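Local coordinates for endoglucanase (Clostridium thermocellum, PDB 2E4T), which hydrolyses beta-1,4-glucan linkages in cellulose and probably xyloglucan, this chain being the glycoside hydrolase family 44 catalytic part of a larger cellulase, at residues A[44-49]-A[191-196]; A[14-19]-A[441-446]; A[291-296]-A[301-306]; A[35-40]-A[406-411]. All blocks are in the same frame, centred on the assembly; numbering follows the deposited sequence.

Three of the four contacts belong to the TIM-barrel part of the chain, and interaction 2 belongs to the beta-sandwich formed by the N-terminal strand and the C-terminal strands. Strand 40-43 connects interactions 1 and 4: it runs from the loop that binds zinc through Asp35 to the loop 44-49, yet the two centres lie 30 Å apart on opposite sides of the chain's centre. Interaction 3 comes within about 12 Å of interaction 1 at the nearest atoms. Of the three barrel contacts, interaction 4 comes nearest to interaction 2, about 7 Å between nearest atoms, whereas the centres of interactions 1 and 2 are 45 Å apart. Interaction 4 alone contains a zinc ligand, Asp35.

Interaction 1 (A[44-49]-A[191-196]); sequences GGNRTT and SHTHPR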
loop_
_atom_site.group_PDB
_atom_site.type_symbol
_atom_site.label_atom_id
_atom_site.label_comp_id
_atom_site.label_asym_id
_atom_site.label_seq_id
_atom_site.Cartn_x
_atom_site.Cartn_y
_atom_site.Cartn_z
ATOM N N GLY A 44 1.050 2.672 -10.304
ATOM C CA GLY A 44 1.134 3.974 -9.681
ATOM C C GLY A 44 2.572 4.420 -9.604
ATOM O O GLY A 44 3.482 3.802 -10.159
ATOM N N GLY A 45 2.793 5.529 -8.876
ATOM C CA GLY A 45 4.099 6.107 -8.764
ATOM C C GLY A 45 4.379 7.147 -9.854
ATOM O O GLY A 45 3.503 7.485 -10.665
ATOM N N ASN A 46 5.606 7.672 -9.839
ATOM C CA ASN A 46 5.897 8.898 -10.592
ATOM C C ASN A 46 5.570 8.766 -12.084
ATOM O O ASN A 46 5.076 9.749 -12.682
ATOM C CB ASN A 46 7.378 9.241 -10.459
ATOM C CG ASN A 46 7.735 9.696 -9.074
ATOM O OD1 ASN A 46 6.845 10.024 -8.261
ATOM N ND2 ASN A 46 9.051 9.808 -8.790
ATOM N N ARG A 47 5.837 7.618 -12.711
ATOM C CA ARG A 47 5.647 7.513 -14.146
ATOM C C ARG A 47 4.181 7.587 -14.523
ATOM O O ARG A 47 3.873 7.801 -15.737
ATOM C CB ARG A 47 6.214 6.214 -14.688
ATOM C CG ARG A 47 7.660 6.295 -15.111
ATOM C CD ARG A 47 7.754 6.959 -16.486
ATOM N NE ARG A 47 9.149 7.019 -16.920
ATOM C CZ ARG A 47 9.469 7.254 -18.197
ATOM N NH1 ARG A 47 8.534 7.524 -19.113
ATOM N NH2 ARG A 47 10.769 7.248 -18.561
ATOM N N THR A 48 3.251 7.375 -13.598
ATOM C CA THR A 48 1.858 7.336 -13.974
ATOM C C THR A 48 1.193 8.724 -14.101
ATOM O O THR A 48 0.150 8.822 -14.726
ATOM C CB THR A 48 1.039 6.417 -13.047
ATOM O OG1 THR A 48 0.977 6.952 -11.734
ATOM C CG2 THR A 48 1.610 5.002 -13.061
ATOM N N THR A 49 1.844 9.779 -13.588
ATOM C CA THR A 49 1.214 11.100 -13.642
ATOM C C THR A 49 0.979 11.586 -15.077
ATOM O O THR A 49 -0.063 12.139 -15.399
ATOM C CB THR A 49 2.084 12.093 -12.849
ATOM O OG1 THR A 49 2.061 11.721 -11.475
ATOM C CG2 THR A 49 1.593 13.541 -13.054
ATOM N N SER A 191 5.102 19.638 -8.310
ATOM C CA SER A 191 5.968 20.722 -8.768
ATOM C C SER A 191 7.476 20.380 -8.675
ATOM O O SER A 191 8.285 21.122 -9.256
ATOM C CB SER A 191 5.683 21.967 -7.945
ATOM O OG SER A 191 5.912 21.674 -6.557
ATOM N N HIS A 192 7.820 19.299 -7.963
ATOM C CA HIS A 192 9.186 18.829 -7.853
ATOM C C HIS A 192 9.477 17.692 -8.855
ATOM O O HIS A 192 10.513 17.715 -9.560
ATOM C CB HIS A 192 9.423 18.338 -6.406
ATOM C CG HIS A 192 10.783 17.868 -6.220
ATOM N ND1 HIS A 192 11.205 16.549 -6.121
ATOM C CD2 HIS A 192 11.885 18.622 -6.083
ATOM C CE1 HIS A 192 12.526 16.526 -5.922
ATOM N NE2 HIS A 192 12.955 17.780 -5.903
ATOM N N THR A 193 8.601 16.691 -8.896
ATOM C CA THR A 193 8.796 15.530 -9.765
ATOM C C THR A 193 8.429 15.837 -11.211
ATOM O O THR A 193 9.074 15.350 -12.138
ATOM C CB THR A 193 7.948 14.369 -9.227
ATOM O OG1 THR A 193 8.374 14.153 -7.865
ATOM C CG2 THR A 193 8.093 13.128 -10.063
ATOM N N HIS A 194 7.337 16.598 -11.397
ATOM C CA HIS A 194 6.773 16.847 -12.725
ATOM C C HIS A 194 6.600 18.359 -13.000
ATOM O O HIS A 194 5.526 18.809 -13.411
ATOM C CB HIS A 194 5.443 16.130 -12.882
ATOM C CG HIS A 194 5.592 14.654 -12.880
ATOM N ND1 HIS A 194 6.176 13.972 -13.926
ATOM C CD2 HIS A 194 5.171 13.730 -11.966
ATOM C CE1 HIS A 194 6.127 12.676 -13.614
ATOM N NE2 HIS A 194 5.525 12.497 -12.450
ATOM N N PRO A 195 7.683 19.143 -12.846
ATOM C CA PRO A 195 7.546 20.593 -13.036
ATOM C C PRO A 195 7.151 20.998 -14.470
ATOM O O PRO A 195 6.668 22.114 -14.657
ATOM C CB PRO A 195 8.959 21.116 -12.672
ATOM C CG PRO A 195 9.869 19.954 -13.034
ATOM C CD PRO A 195 9.080 18.733 -12.534
ATOM N N ARG A 196 7.431 20.145 -15.459
ATOM C CA ARG A 196 7.072 20.469 -16.843
ATOM C C ARG A 196 5.586 20.235 -17.110
ATOM O O ARG A 196 5.082 20.700 -18.159
ATOM C CB ARG A 196 7.911 19.676 -17.859
ATOM C CG ARG A 196 9.380 19.587 -17.710
ATOM C CD ARG A 196 10.254 20.759 -18.193
ATOM N NE ARG A 196 11.531 20.946 -17.707
ATOM C CZ ARG A 196 11.881 21.666 -16.678
ATOM N NH1 ARG A 196 11.123 22.306 -15.773
ATOM N NH2 ARG A 196 13.168 21.610 -16.499
HETATM O O HOH W 1 6.559 12.318 -6.846
#
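His194 reaches across to the 44-49 loop with its ring edge, and Thr49 comes to meet it from the opposite direction. The imidazole NE2 donates to Asn46 O at 2.8 Å. The acceptor lies close to the ring plane, but the N-H...O angle of 133° shows a distinctly bent bond, with the donor tilted out of the carbonyl plane as well. Holding CG beside its own backbone N (chi1 -67°), His194 swings the ring off the end of helix 190-193 and toward Asn46 O.

Two methyl groups sit on opposite faces of that ring. Thr49 CG2 packs over one as a CH-pi contact, 4.1 Å from the ring centroid. Thr193 CG2 lies 3.4 Å above the other, displaced toward the rim. The same Thr193 methyl also presses on the Asn46 amide, 3.6 Å from CG, the two side chains set roughly perpendicular. Beside this apolar touch a water joins the polar branches, 2.7 Å from Asn46 OD1, to which it donates, and 2.8 Å from Thr193 OG1.

Asn46 ND2 also bonds to Asp63, and Thr49 OG1 to Asp184, just after strand 180-183, so each has a second partner besides the one across the contact. Thr48 folds its hydroxyl back onto Gly45 O, which also receives Thr48 N. The contact joins the loops that follow the second and fourth parallel strands, 40-43 and 180-183, at the C-terminal rim of the TIM barrel, the end where glycosidases of this fold place their active site.

Interaction 2 (A[14-19]-A[441-446]); sequences IDTSAE and EDDSKL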
loop_
_atom_site.group_PDB
_atom_site.type_symbol
_atom_site.label_atom_id
_atom_site.label_comp_id
_atom_site.label_asym_id
_atom_site.label_seq_id
_atom_site.Cartn_x
_atom_site.Cartn_y
_atom_site.Cartn_z
ATOM N N ILE A 14 -4.057 -15.950 23.678
ATOM C CA ILE A 14 -4.980 -15.818 22.536
ATOM C C ILE A 14 -6.383 -16.178 23.003
ATOM O O ILE A 14 -6.559 -17.138 23.780
ATOM C CB ILE A 14 -4.543 -16.748 21.399
ATOM C CG1 ILE A 14 -3.211 -16.267 20.836
ATOM C CG2 ILE A 14 -5.600 -16.865 20.306
ATOM C CD1 ILE A 14 -2.499 -17.244 19.944
ATOM N N ASP A 15 -7.386 -15.421 22.538
ATOM C CA ASP A 15 -8.788 -15.794 22.804
ATOM C C ASP A 15 -9.500 -15.744 21.472
ATOM O O ASP A 15 -9.706 -14.657 20.898
ATOM C CB ASP A 15 -9.402 -14.856 23.812
ATOM C CG ASP A 15 -10.873 -15.173 24.121
ATOM O OD1 ASP A 15 -11.482 -15.969 23.386
ATOM O OD2 ASP A 15 -11.379 -14.586 25.107
ATOM N N THR A 16 -9.782 -16.916 20.919
ATOM C CA THR A 16 -10.342 -16.984 19.567
ATOM C C THR A 16 -11.760 -16.431 19.478
ATOM O O THR A 16 -12.236 -16.226 18.362
ATOM C CB THR A 16 -10.324 -18.396 18.999
ATOM O OG1 THR A 16 -11.216 -19.186 19.769
ATOM C CG2 THR A 16 -8.966 -19.002 19.035
ATOM N N SER A 17 -12.416 -16.195 20.620
ATOM C CA SER A 17 -13.758 -15.633 20.602
ATOM C C SER A 17 -13.777 -14.122 20.703
ATOM O O SER A 17 -14.858 -13.523 20.604
ATOM C CB SER A 17 -14.614 -16.231 21.715
ATOM O OG SER A 17 -14.227 -15.662 22.978
ATOM N N ALA A 18 -12.616 -13.487 20.984
ATOM C CA ALA A 18 -12.569 -12.100 21.377
ATOM C C ALA A 18 -11.967 -11.240 20.260
ATOM O O ALA A 18 -11.026 -11.634 19.542
ATOM C CB ALA A 18 -11.731 -11.917 22.619
ATOM N N GLU A 19 -12.504 -10.020 20.161
ATOM C CA GLU A 19 -11.941 -8.999 19.280
ATOM C C GLU A 19 -11.938 -9.467 17.826
ATOM O O GLU A 19 -11.092 -9.020 17.046
ATOM C CB GLU A 19 -10.600 -8.476 19.730
ATOM C CG GLU A 19 -10.713 -7.937 21.174
ATOM C CD GLU A 19 -9.402 -7.496 21.788
ATOM O OE1 GLU A 19 -8.341 -7.464 21.131
ATOM O OE2 GLU A 19 -9.401 -7.176 22.993
ATOM N N GLU A 441 -15.927 -17.358 10.479
ATOM C CA GLU A 441 -16.369 -17.377 11.854
ATOM C C GLU A 441 -15.924 -18.658 12.592
ATOM O O GLU A 441 -16.423 -18.937 13.709
ATOM C CB GLU A 441 -17.928 -17.274 11.937
ATOM C CG GLU A 441 -18.516 -16.369 10.870
ATOM C CD GLU A 441 -17.999 -14.938 10.818
ATOM O OE1 GLU A 441 -17.647 -14.356 11.856
ATOM O OE2 GLU A 441 -18.017 -14.354 9.698
ATOM N N ASP A 442 -15.047 -19.444 11.969
ATOM C CA ASP A 442 -14.769 -20.817 12.389
ATOM C C ASP A 442 -13.376 -20.918 12.978
ATOM O O ASP A 442 -12.403 -20.650 12.261
ATOM C CB ASP A 442 -14.892 -21.725 11.155
ATOM C CG ASP A 442 -15.030 -23.193 11.563
ATOM O OD1 ASP A 442 -14.432 -23.573 12.602
ATOM O OD2 ASP A 442 -15.716 -23.982 10.881
ATOM N N ASP A 443 -13.258 -21.259 14.269
ATOM C CA ASP A 443 -11.951 -21.364 14.918
ATOM C C ASP A 443 -11.358 -22.780 14.845
ATOM O O ASP A 443 -10.368 -23.074 15.522
ATOM C CB ASP A 443 -11.942 -20.780 16.320
ATOM C CG ASP A 443 -12.779 -21.496 17.262
ATOM O OD1 ASP A 443 -13.376 -22.522 16.901
ATOM O OD2 ASP A 443 -12.827 -21.024 18.436
ATOM N N SER A 444 -11.849 -23.629 13.931
ATOM C CA SER A 444 -11.291 -24.988 13.842
ATOM C C SER A 444 -9.797 -24.982 13.520
ATOM O O SER A 444 -9.069 -25.869 13.977
ATOM C CB SER A 444 -12.036 -25.762 12.755
ATOM O OG SER A 444 -13.374 -25.960 13.109
ATOM N N LYS A 445 -9.350 -24.049 12.677
ATOM C CA LYS A 445 -7.911 -23.861 12.408
ATOM C C LYS A 445 -7.546 -22.463 12.879
ATOM O O LYS A 445 -8.143 -21.463 12.481
ATOM C CB LYS A 445 -7.609 -24.027 10.936
ATOM C CG LYS A 445 -7.945 -25.411 10.419
ATOM C CD LYS A 445 -7.241 -25.720 9.097
ATOM C CE LYS A 445 -7.557 -27.142 8.568
ATOM N NZ LYS A 445 -7.067 -27.239 7.155
ATOM N N LEU A 446 -6.564 -22.446 13.766
ATOM C CA LEU A 446 -6.076 -21.182 14.339
ATOM C C LEU A 446 -4.684 -20.918 13.783
ATOM O O LEU A 446 -3.772 -21.743 13.941
ATOM C CB LEU A 446 -6.046 -21.289 15.863
ATOM C CG LEU A 446 -5.401 -20.133 16.609
ATOM C CD1 LEU A 446 -6.153 -18.788 16.319
ATOM C CD2 LEU A 446 -5.407 -20.410 18.105
#
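This is a mixed polar and apolar contact inside the beta-sandwich, joining a turn in the N-terminal strand 8-22 to the start of strand 442-452. The two strands are not neighbours in the sheet, so side chains make the contact rather than a backbone pairing.

On the polar side Thr16 OG1 donates to Asp443 OD2 at 2.8 Å, meeting the anti lone pair of that oxygen, the one away from the other carboxylate oxygen. Thr16 and Asp443 approach at about a right angle. The hydroxyl sits between the backbone N and carbonyl carbon of Thr16 (chi1 66°), which turns the other branch, CG2, toward Leu446. That methyl lies 3.9 Å from Leu446 CD1, and Ile14 CG2 touches Leu446 CD2 at 4.2 Å, so the fork of Leu446 touches both Ile14, in the strand, and Thr16, in the turn. Ile438 and Ile465 also touch this leucine.

A type I turn from Asp15 to Ala18 carries Thr16, and an Asx turn from Asp15 OD1 to Ser17 N at 2.9 Å braces it.

Asp443 is a buried carboxylate with many partners: OD1 pairs with Lys469 and Ser468, and Arg20 makes a long, weak ion pair with OD2. Such neighbours would be expected to favour the ionised form of the acid. The threonine hydroxyl thus adds a neutral donor to a carboxylate whose charge is probably balanced by the lysine.

Interaction 3 (A[291-296]-A[301-306]); sequences GGERIC and PRNIET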
loop_
_atom_site.group_PDB
_atom_site.type_symbol
_atom_site.label_atom_id
_atom_site.label_comp_id
_atom_site.label_asym_id
_atom_site.label_seq_id
_atom_site.Cartn_x
_atom_site.Cartn_y
_atom_site.Cartn_z
ATOM N N GLY A 291 21.668 3.469 14.261
ATOM C CA GLY A 291 23.065 3.368 13.805
ATOM C C GLY A 291 23.468 4.532 12.919
ATOM O O GLY A 291 24.397 4.364 12.093
ATOM N N GLY A 292 22.814 5.667 13.057
ATOM C CA GLY A 292 23.204 6.865 12.335
ATOM C C GLY A 292 22.660 6.942 10.912
ATOM O O GLY A 292 23.186 7.778 10.143
ATOM N N GLU A 293 21.625 6.141 10.555
ATOM C CA GLU A 293 21.094 6.201 9.184
ATOM C C GLU A 293 19.617 5.785 9.227
ATOM O O GLU A 293 19.150 5.067 10.118
ATOM C CB GLU A 293 21.865 5.287 8.233
ATOM C CG GLU A 293 21.894 3.910 8.764
ATOM C CD GLU A 293 22.572 2.885 7.834
ATOM O OE1 GLU A 293 22.930 3.184 6.670
ATOM O OE2 GLU A 293 22.707 1.679 8.223
ATOM N N ARG A 294 18.892 6.230 8.207
ATOM C CA ARG A 294 17.501 5.791 7.980
ATOM C C ARG A 294 17.469 4.303 7.699
ATOM O O ARG A 294 18.384 3.743 7.096
ATOM C CB ARG A 294 16.920 6.623 6.818
ATOM C CG ARG A 294 15.402 6.587 6.681
ATOM C CD ARG A 294 14.991 7.486 5.513
ATOM N NE ARG A 294 13.550 7.478 5.365
ATOM C CZ ARG A 294 12.915 8.322 4.546
ATOM N NH1 ARG A 294 13.595 9.181 3.788
ATOM N NH2 ARG A 294 11.589 8.315 4.499
ATOM N N ILE A 295 16.350 3.640 8.084
ATOM C CA ILE A 295 16.251 2.192 7.866
ATOM C C ILE A 295 15.990 1.796 6.428
ATOM O O ILE A 295 16.133 0.600 6.075
ATOM C CB ILE A 295 15.195 1.550 8.792
ATOM C CG1 ILE A 295 13.781 2.093 8.488
ATOM C CG2 ILE A 295 15.607 1.680 10.249
ATOM C CD1 ILE A 295 12.697 1.243 9.156
ATOM N N CYS A 296 15.598 2.749 5.561
ATOM C CA CYS A 296 15.394 2.502 4.166
ATOM C C CYS A 296 16.207 3.561 3.368
ATOM O O CYS A 296 16.709 4.528 3.897
ATOM C CB CYS A 296 13.895 2.553 3.789
ATOM S SG CYS A 296 13.087 4.125 4.134
ATOM N N PRO A 301 23.249 -3.086 5.430
ATOM C CA PRO A 301 22.767 -4.261 6.190
ATOM C C PRO A 301 23.786 -4.803 7.205
ATOM O O PRO A 301 23.414 -5.647 8.019
ATOM C CB PRO A 301 22.459 -5.305 5.109
ATOM C CG PRO A 301 23.327 -4.931 3.982
ATOM C CD PRO A 301 23.532 -3.428 4.024
ATOM N N ARG A 302 25.036 -4.316 7.162
ATOM C CA ARG A 302 26.009 -4.661 8.209
ATOM C C ARG A 302 25.795 -3.887 9.485
ATOM O O ARG A 302 26.411 -4.200 10.504
ATOM C CB ARG A 302 27.441 -4.414 7.744
ATOM C CG ARG A 302 27.859 -5.329 6.623
ATOM C CD ARG A 302 27.842 -4.719 5.280
ATOM N NE ARG A 302 28.760 -3.586 5.217
ATOM C CZ ARG A 302 28.803 -2.741 4.195
ATOM N NH1 ARG A 302 27.976 -2.914 3.166
ATOM N NH2 ARG A 302 29.657 -1.721 4.209
ATOM N N ASN A 303 25.001 -2.811 9.437
ATOM C CA ASN A 303 24.882 -1.913 10.577
ATOM C C ASN A 303 23.808 -2.477 11.518
ATOM O O ASN A 303 22.581 -2.375 11.269
ATOM C CB ASN A 303 24.506 -0.519 10.072
ATOM C CG ASN A 303 24.493 0.509 11.181
ATOM O OD1 ASN A 303 24.119 0.239 12.330
ATOM N ND2 ASN A 303 24.944 1.720 10.834
ATOM N N ILE A 304 24.290 -3.163 12.554
ATOM C CA ILE A 304 23.399 -3.902 13.447
ATOM C C ILE A 304 22.416 -2.943 14.120
ATOM O O ILE A 304 21.250 -3.311 14.301
ATOM C CB ILE A 304 24.199 -4.697 14.493
ATOM C CG1 ILE A 304 25.166 -5.642 13.796
ATOM C CG2 ILE A 304 23.296 -5.401 15.467
ATOM C CD1 ILE A 304 24.548 -6.624 12.842
ATOM N N GLU A 305 22.844 -1.747 14.522
ATOM C CA GLU A 305 21.923 -0.797 15.124
ATOM C C GLU A 305 20.824 -0.360 14.155
ATOM O O GLU A 305 19.654 -0.186 14.560
ATOM C CB GLU A 305 22.668 0.405 15.727
ATOM C CG GLU A 305 23.477 0.052 16.944
ATOM C CD GLU A 305 22.555 -0.220 18.127
ATOM O OE1 GLU A 305 21.566 0.549 18.317
ATOM O OE2 GLU A 305 22.789 -1.210 18.846
ATOM N N THR A 306 21.160 -0.206 12.882
ATOM C CA THR A 306 20.089 0.075 11.894
ATOM C C THR A 306 19.120 -1.107 11.816
ATOM O O THR A 306 17.896 -0.926 11.747
ATOM C CB THR A 306 20.638 0.402 10.507
ATOM O OG1 THR A 306 21.736 1.313 10.601
ATOM C CG2 THR A 306 19.566 0.943 9.584
HETATM O O HOH W 2 20.964 3.513 16.936
#
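Glu293 and Asn303 clasp the tip of a beta-hairpin to the first turn of helix 304-312, in the loop region that follows the sixth parallel strand, 279-284, of the TIM barrel. The hairpin strands 289-290 and 293-294 are linked by Gly291 and Gly292, whose positive phi angles suit a type I' turn.

Packing is closest round Thr306. Its OG1 is 2.6 Å from Glu293 OE2 and also meets Gly290 O. The glutamate lies square across the threonine, and its OE1 accepts from the backbone N of Asp300, so the two carboxylate oxygens are used on different parts of the loop. With CG between the backbone N and the carbonyl carbon (chi1 54°) and the chain extended beyond it, the carboxylate reaches the helix start. Deeper in, Ile295 CG2 faces Thr306 CG2 at 4.1 Å.

Asn303 works in both directions. Its OD1 caps the helix by accepting from Thr306 N, 3.0 Å away and from well above the carbonyl plane, while ND2 donates to Gly291 O at 3.0 Å with an N-H...O angle of 148°. One N-cap amide therefore fixes the helix end and the hairpin turn together.

The outer side is open to solvent rather than wide. Gly291 and Glu305 are exposed although Glu305 CB is 3.5 Å from Gly291 N, and a water takes the glycine N-H at 2.8 Å while giving a weak 3.3 Å bond to Glu305 OE1.

Interaction 4 (A[35-40]-A[406-411]); sequences DATVTA and LYTNYD. With ZN (zinc ion), chain B.
Two hydrogen bonds converge on Thr37. Thr408 OG1 donates to Thr37 O at 2.7 Å, the donor tilted 25° from the carbonyl plane. Asn409 ND2 donates to Thr37 OG1 at 3.0 Å, and this bond is nearly straight at 168°, the oxygen in the amide plane. Asn409 holds CG anti to its backbone N (chi1 -167°), which extends the amide crosswise to the threonine, while OD1 accepts from Gly414 N. Ile404 O also lies in reach of Thr408 OG1, whose single proton goes to Thr37 O or is shared. Thr37 N bonds with Asn405 OD1, so the end of helix 398-408 and the residue after it hold Thr37 by its N, O and OG1.

The van der Waals contact is made mostly by the threonines. Thr37 and Thr408 lie alongside, pointing in opposite senses, bringing Thr37 CB within 3.6 Å of Thr408 OG1, and the Thr39 and Thr408 methyls meet at 4.1 Å from CG2 to CG2. The hydroxyl of Thr39 bonds to Pro25 O.

Further along the same loop, metal coordination joins Asp35, whose OD2 binds the zinc ion at 2.0 Å, to Ala395 O and to Glu401 OE1 on helix 398-408. Together they tie the loop between barrel strands 26-30 and 40-43 to the helix after the eighth strand, the closing seam of a TIM barrel, here stapled by a zinc site.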
loop_
_atom_site.group_PDB
_atom_site.type_symbol
_atom_site.label_atom_id
_atom_site.label_comp_id
_atom_site.label_asym_id
_atom_site.label_seq_id
_atom_site.Cartn_x
_atom_site.Cartn_y
_atom_site.Cartn_z
ATOM N N ASP A 35 8.510 -11.869 -6.591
ATOM C CA ASP A 35 8.551 -13.301 -6.335
ATOM C C ASP A 35 7.771 -13.598 -5.043
ATOM O O ASP A 35 8.319 -14.012 -4.010
ATOM C CB ASP A 35 9.986 -13.749 -6.147
ATOM C CG ASP A 35 10.896 -13.265 -7.254
ATOM O OD1 ASP A 35 10.539 -13.478 -8.445
ATOM O OD2 ASP A 35 12.013 -12.724 -6.977
ATOM N N ALA A 36 6.478 -13.292 -5.093
ATOM C CA ALA A 36 5.604 -13.505 -3.934
ATOM C C ALA A 36 4.205 -13.619 -4.492
ATOM O O ALA A 36 3.869 -13.060 -5.559
ATOM C CB ALA A 36 5.653 -12.339 -2.967
ATOM N N THR A 37 3.354 -14.332 -3.762
ATOM C CA THR A 37 1.923 -14.351 -4.056
ATOM C C THR A 37 1.323 -13.101 -3.444
ATOM O O THR A 37 1.409 -12.891 -2.204
ATOM C CB THR A 37 1.308 -15.625 -3.448
ATOM O OG1 THR A 37 1.968 -16.774 -4.022
ATOM C CG2 THR A 37 -0.184 -15.670 -3.664
ATOM N N VAL A 38 0.856 -12.186 -4.279
ATOM C CA VAL A 38 0.299 -10.930 -3.800
ATOM C C VAL A 38 -1.189 -10.903 -4.058
ATOM O O VAL A 38 -1.734 -11.620 -4.893
ATOM C CB VAL A 38 0.987 -9.699 -4.443
ATOM C CG1 VAL A 38 2.505 -9.721 -4.177
ATOM C CG2 VAL A 38 0.708 -9.559 -5.928
ATOM N N THR A 39 -1.875 -10.003 -3.296
ATOM C CA THR A 39 -3.342 -9.959 -3.367
ATOM C C THR A 39 -3.877 -8.620 -3.865
ATOM O O THR A 39 -5.080 -8.422 -3.951
ATOM C CB THR A 39 -3.949 -10.283 -2.011
ATOM O OG1 THR A 39 -3.534 -9.270 -1.091
ATOM C CG2 THR A 39 -3.512 -11.656 -1.511
ATOM N N ALA A 40 -2.954 -7.713 -4.238
ATOM C CA ALA A 40 -3.350 -6.475 -4.905
ATOM C C ALA A 40 -2.128 -6.047 -5.752
ATOM O O ALA A 40 -0.984 -6.299 -5.399
ATOM C CB ALA A 40 -3.723 -5.355 -3.905
ATOM N N LEU A 406 4.641 -15.522 3.834
ATOM C CA LEU A 406 4.306 -16.115 5.136
ATOM C C LEU A 406 2.784 -15.954 5.395
ATOM O O LEU A 406 2.181 -16.808 6.077
ATOM C CB LEU A 406 5.126 -15.480 6.228
ATOM C CG LEU A 406 5.148 -16.263 7.549
ATOM C CD1 LEU A 406 5.842 -17.601 7.439
ATOM C CD2 LEU A 406 5.779 -15.384 8.650
ATOM N N TYR A 407 2.202 -14.857 4.887
ATOM C CA TYR A 407 0.770 -14.643 4.983
ATOM C C TYR A 407 -0.006 -15.219 3.813
ATOM O O TYR A 407 -1.117 -15.736 4.011
ATOM C CB TYR A 407 0.435 -13.148 5.079
ATOM C CG TYR A 407 0.825 -12.547 6.407
ATOM C CD1 TYR A 407 -0.157 -12.342 7.409
ATOM C CD2 TYR A 407 2.142 -12.173 6.676
ATOM C CE1 TYR A 407 0.166 -11.792 8.624
ATOM C CE2 TYR A 407 2.502 -11.643 7.906
ATOM C CZ TYR A 407 1.499 -11.414 8.896
ATOM O OH TYR A 407 1.809 -10.906 10.130
ATOM N N THR A 408 0.493 -15.104 2.590
ATOM C CA THR A 408 -0.329 -15.379 1.422
ATOM C C THR A 408 -0.151 -16.762 0.840
ATOM O O THR A 408 -1.009 -17.191 0.031
ATOM C CB THR A 408 -0.039 -14.339 0.304
ATOM O OG1 THR A 408 1.341 -14.559 -0.043
ATOM C CG2 THR A 408 -0.309 -12.934 0.738
ATOM N N ASN A 409 0.955 -17.441 1.143
ATOM C CA ASN A 409 1.256 -18.704 0.446
ATOM C C ASN A 409 2.393 -19.364 1.229
ATOM O O ASN A 409 3.541 -19.504 0.741
ATOM C CB ASN A 409 1.625 -18.460 -1.004
ATOM C CG ASN A 409 1.624 -19.746 -1.807
ATOM O OD1 ASN A 409 1.575 -20.863 -1.247
ATOM N ND2 ASN A 409 1.612 -19.610 -3.119
ATOM N N TYR A 410 2.105 -19.772 2.461
ATOM C CA TYR A 410 3.195 -20.205 3.314
ATOM C C TYR A 410 3.748 -21.587 2.971
ATOM O O TYR A 410 4.887 -21.896 3.343
ATOM C CB TYR A 410 2.824 -20.112 4.819
ATOM C CG TYR A 410 1.638 -20.942 5.210
ATOM C CD1 TYR A 410 1.715 -22.317 5.414
ATOM C CD2 TYR A 410 0.396 -20.350 5.386
ATOM C CE1 TYR A 410 0.561 -23.029 5.783
ATOM C CE2 TYR A 410 -0.738 -21.066 5.724
ATOM C CZ TYR A 410 -0.652 -22.379 5.930
ATOM O OH TYR A 410 -1.791 -23.073 6.269
ATOM N N ASP A 411 2.911 -22.423 2.322
ATOM C CA ASP A 411 3.249 -23.793 2.034
ATOM C C ASP A 411 3.553 -24.026 0.558
ATOM O O ASP A 411 3.792 -25.172 0.157
ATOM C CB ASP A 411 2.146 -24.735 2.542
ATOM C CG ASP A 411 0.812 -24.462 1.905
ATOM O OD1 ASP A 411 0.730 -23.628 0.970
ATOM O OD2 ASP A 411 -0.204 -25.073 2.367
HETATM ZN ZN ZN B . 12.667 -12.049 -5.257
#